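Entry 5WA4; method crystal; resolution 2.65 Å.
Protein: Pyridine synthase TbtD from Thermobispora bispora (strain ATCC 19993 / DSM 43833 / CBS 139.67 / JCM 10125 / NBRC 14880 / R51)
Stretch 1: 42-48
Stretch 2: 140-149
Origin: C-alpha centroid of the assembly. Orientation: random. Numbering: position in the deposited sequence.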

# COMPACT_ATOMS: atom_id res chain seq x y z
N PRO E 42 -25.19 -32.51 31.50
CA PRO E 42 -26.02 -31.93 30.43
C PRO E 42 -25.22 -31.03 29.49
O PRO E 42 -25.72 -30.62 28.43
CB PRO E 42 -27.06 -31.10 31.20
CG PRO E 42 -26.38 -30.77 32.52
CD PRO E 42 -25.55 -32.00 32.84
N MET E 43 -23.98 -30.75 29.87
CA MET E 43 -23.18 -29.76 29.18
C MET E 43 -22.18 -30.42 28.22
O MET E 43 -21.03 -30.71 28.57
CB MET E 43 -22.45 -28.90 30.20
CG MET E 43 -22.10 -27.51 29.69
SD MET E 43 -23.56 -26.51 29.42
CE MET E 43 -22.81 -25.03 28.75
N ALA E 44 -22.63 -30.64 27.00
CA ALA E 44 -21.77 -31.27 26.01
C ALA E 44 -21.97 -30.68 24.61
O ALA E 44 -23.01 -30.08 24.31
CB ALA E 44 -22.01 -32.76 26.01
N TYR E 45 -20.95 -30.85 23.78
CA TYR E 45 -21.04 -30.50 22.37
C TYR E 45 -19.91 -31.16 21.59
O TYR E 45 -18.91 -31.63 22.16
CB TYR E 45 -21.04 -28.97 22.17
CG TYR E 45 -19.70 -28.25 22.32
CD1 TYR E 45 -19.24 -27.85 23.57
CD2 TYR E 45 -18.94 -27.92 21.20
CE1 TYR E 45 -18.03 -27.15 23.71
CE2 TYR E 45 -17.73 -27.22 21.34
CZ TYR E 45 -17.28 -26.84 22.59
OH TYR E 45 -16.09 -26.15 22.73
N PHE E 46 -20.08 -31.21 20.27
CA PHE E 46 -19.08 -31.81 19.40
C PHE E 46 -18.77 -30.85 18.26
O PHE E 46 -19.59 -30.00 17.91
CB PHE E 46 -19.54 -33.19 18.86
CG PHE E 46 -20.95 -33.19 18.31
CD1 PHE E 46 -21.19 -32.99 16.97
CD2 PHE E 46 -22.04 -33.37 19.15
CE1 PHE E 46 -22.47 -32.98 16.47
CE2 PHE E 46 -23.34 -33.36 18.65
CZ PHE E 46 -23.55 -33.17 17.31
N LEU E 47 -17.57 -31.00 17.70
CA LEU E 47 -17.18 -30.28 16.49
C LEU E 47 -16.49 -31.19 15.45
O LEU E 47 -15.80 -32.17 15.82
CB LEU E 47 -16.23 -29.14 16.85
CG LEU E 47 -16.71 -28.05 17.81
CD1 LEU E 47 -15.53 -27.25 18.30
CD2 LEU E 47 -17.76 -27.16 17.14
N ARG E 48 -16.65 -30.86 14.17
CA ARG E 48 -15.84 -31.49 13.13
C ARG E 48 -14.54 -30.74 12.92
O ARG E 48 -14.52 -29.51 13.04
CB ARG E 48 -16.58 -31.55 11.80
CG ARG E 48 -18.00 -31.97 11.93
CD ARG E 48 -18.71 -31.75 10.65
NE ARG E 48 -20.12 -32.12 10.77
CZ ARG E 48 -20.80 -32.77 9.83
NH1 ARG E 48 -20.18 -33.17 8.73
NH2 ARG E 48 -22.10 -33.05 9.99
N LEU E 140 -18.94 -19.25 23.14
CA LEU E 140 -19.01 -20.18 22.01
C LEU E 140 -19.46 -21.56 22.46
O LEU E 140 -20.40 -22.12 21.91
CB LEU E 140 -17.65 -20.26 21.32
CG LEU E 140 -17.66 -20.43 19.81
CD1 LEU E 140 -18.43 -19.28 19.16
CD2 LEU E 140 -16.23 -20.46 19.29
N ALA E 141 -18.76 -22.08 23.47
CA ALA E 141 -19.09 -23.35 24.09
C ALA E 141 -20.56 -23.42 24.52
O ALA E 141 -21.24 -24.41 24.25
CB ALA E 141 -18.17 -23.61 25.28
N ASP E 142 -21.05 -22.38 25.19
CA ASP E 142 -22.45 -22.34 25.58
C ASP E 142 -23.33 -22.44 24.35
O ASP E 142 -24.30 -23.20 24.32
CB ASP E 142 -22.80 -21.05 26.35
CG ASP E 142 -22.38 -21.09 27.82
OD1 ASP E 142 -21.68 -22.04 28.25
OD2 ASP E 142 -22.75 -20.13 28.55
N PHE E 143 -22.97 -21.65 23.34
CA PHE E 143 -23.74 -21.65 22.10
C PHE E 143 -23.80 -23.05 21.47
O PHE E 143 -24.84 -23.47 20.99
CB PHE E 143 -23.17 -20.66 21.09
CG PHE E 143 -23.72 -20.85 19.71
CD1 PHE E 143 -24.97 -20.34 19.37
CD2 PHE E 143 -23.01 -21.60 18.75
CE1 PHE E 143 -25.51 -20.53 18.10
CE2 PHE E 143 -23.53 -21.81 17.49
CZ PHE E 143 -24.79 -21.27 17.16
N TYR E 144 -22.67 -23.74 21.43
CA TYR E 144 -22.61 -25.01 20.75
C TYR E 144 -23.51 -26.00 21.49
O TYR E 144 -24.32 -26.70 20.87
CB TYR E 144 -21.16 -25.53 20.63
CG TYR E 144 -20.41 -24.95 19.43
CD1 TYR E 144 -21.02 -24.87 18.20
CD2 TYR E 144 -19.10 -24.48 19.54
CE1 TYR E 144 -20.35 -24.36 17.10
CE2 TYR E 144 -18.44 -23.95 18.44
CZ TYR E 144 -19.07 -23.89 17.22
OH TYR E 144 -18.46 -23.37 16.09
N ALA E 145 -23.38 -26.01 22.81
CA ALA E 145 -24.22 -26.86 23.66
C ALA E 145 -25.71 -26.55 23.47
O ALA E 145 -26.53 -27.45 23.30
CB ALA E 145 -23.82 -26.68 25.12
N ASP E 146 -26.07 -25.28 23.50
CA ASP E 146 -27.47 -24.94 23.45
C ASP E 146 -28.09 -25.30 22.09
O ASP E 146 -29.30 -25.50 22.00
CB ASP E 146 -27.67 -23.45 23.76
CG ASP E 146 -27.18 -23.09 25.15
OD1 ASP E 146 -27.10 -23.99 26.02
OD2 ASP E 146 -26.88 -21.89 25.39
N THR E 147 -27.25 -25.39 21.05
CA THR E 147 -27.74 -25.62 19.69
C THR E 147 -27.62 -27.08 19.21
O THR E 147 -28.01 -27.41 18.08
CB THR E 147 -27.03 -24.72 18.66
OG1 THR E 147 -25.62 -24.73 18.90
CG2 THR E 147 -27.54 -23.31 18.75
N THR E 148 -27.11 -27.96 20.06
CA THR E 148 -27.00 -29.36 19.70
C THR E 148 -28.31 -30.07 19.25
O THR E 148 -28.30 -30.82 18.26
CB THR E 148 -26.40 -30.13 20.84
OG1 THR E 148 -25.02 -29.75 20.96
CG2 THR E 148 -26.49 -31.60 20.57
N PRO E 149 -29.44 -29.84 19.96
CA PRO E 149 -30.66 -30.45 19.40
C PRO E 149 -31.07 -29.83 18.07
O PRO E 149 -31.89 -30.40 17.36
CB PRO E 149 -31.73 -30.17 20.48
CG PRO E 149 -31.16 -29.09 21.34
CD PRO E 149 -29.67 -29.28 21.30

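A strand and a helix distant in sequence can hold together without a single hydrogen bond between them, provided that the backbones come close and the side chains fill the space. In the pyridine synthase TbtD, residues 42-48 and 140-149 illustrate the principle. The strand crosses the helix almost at a right angle, 94° between their N-to-C directions, with the axes 6.9 Å apart at closest approach. So steep a crossing concentrates contact around one point, where the CA atoms of Tyr45 and Ala145 lie 5.0 Å apart. The small side chain of Ala145 accompanies this close approach, and the two stretches together bury 453 Å².

Pro42, on the approach to the strand, remains out of reach. Met43 is the first residue to make contact: its CA-to-CB bond points sideways, but the side chain, t at chi1 and chi3 with a bend at chi2 (p, 67°), brings its end to the helix. There the methyl CE sits 4.1 Å from Ala145 CB, an apolar contact, and 3.2 Å from Asp142 OD1, a close approach of a carbon to a carboxylate oxygen.

Ala44 turns its side chain away and contributes its backbone instead. Its carbonyl O lies 3.5 Å from Ala145 CA, with an angle of 139° at the hydrogen, a CA-H...O contact in which a weakly polarized C-H group faces the carbonyl oxygen. Backbone proximity thus yields some polar complementarity where no conventional hydrogen bond forms.

Tyr45 points toward the helix and has the largest covered area of any residue in either stretch. Its ring reaches back to Ala141, CE1 to CB 3.9 Å, and packs tightly against Tyr144, CD2 to CB 3.3 Å. The two tyrosine rings are nearly parallel, their planes at 20°, but they are slid apart so that they barely overlap; the pairing is therefore an offset contact rather than a full stack.

With Phe46 the strand's alternation again directs CA-to-CB away, yet the end of the side chain comes nearer, placing CE2 4.1 Å from Thr148 CG2. The hydroxyl of this threonine is engaged within its own helix, where OG1 donates to Tyr144 O at 3.1 Å.

Leu47 closes the contact. Although its CA-to-CB bond runs sideways, its methyl CD2 rests over one face of the Tyr144 ring, 3.6 Å from the centroid and only 16° off the ring normal, a well-centred CH-pi interaction. Tyr144 thereby meets both Tyr45 and Leu47, linking two strand residues through one helix side chain. Arg48 lies beyond reach of the helix and forms its hydrogen bonds elsewhere in the structure.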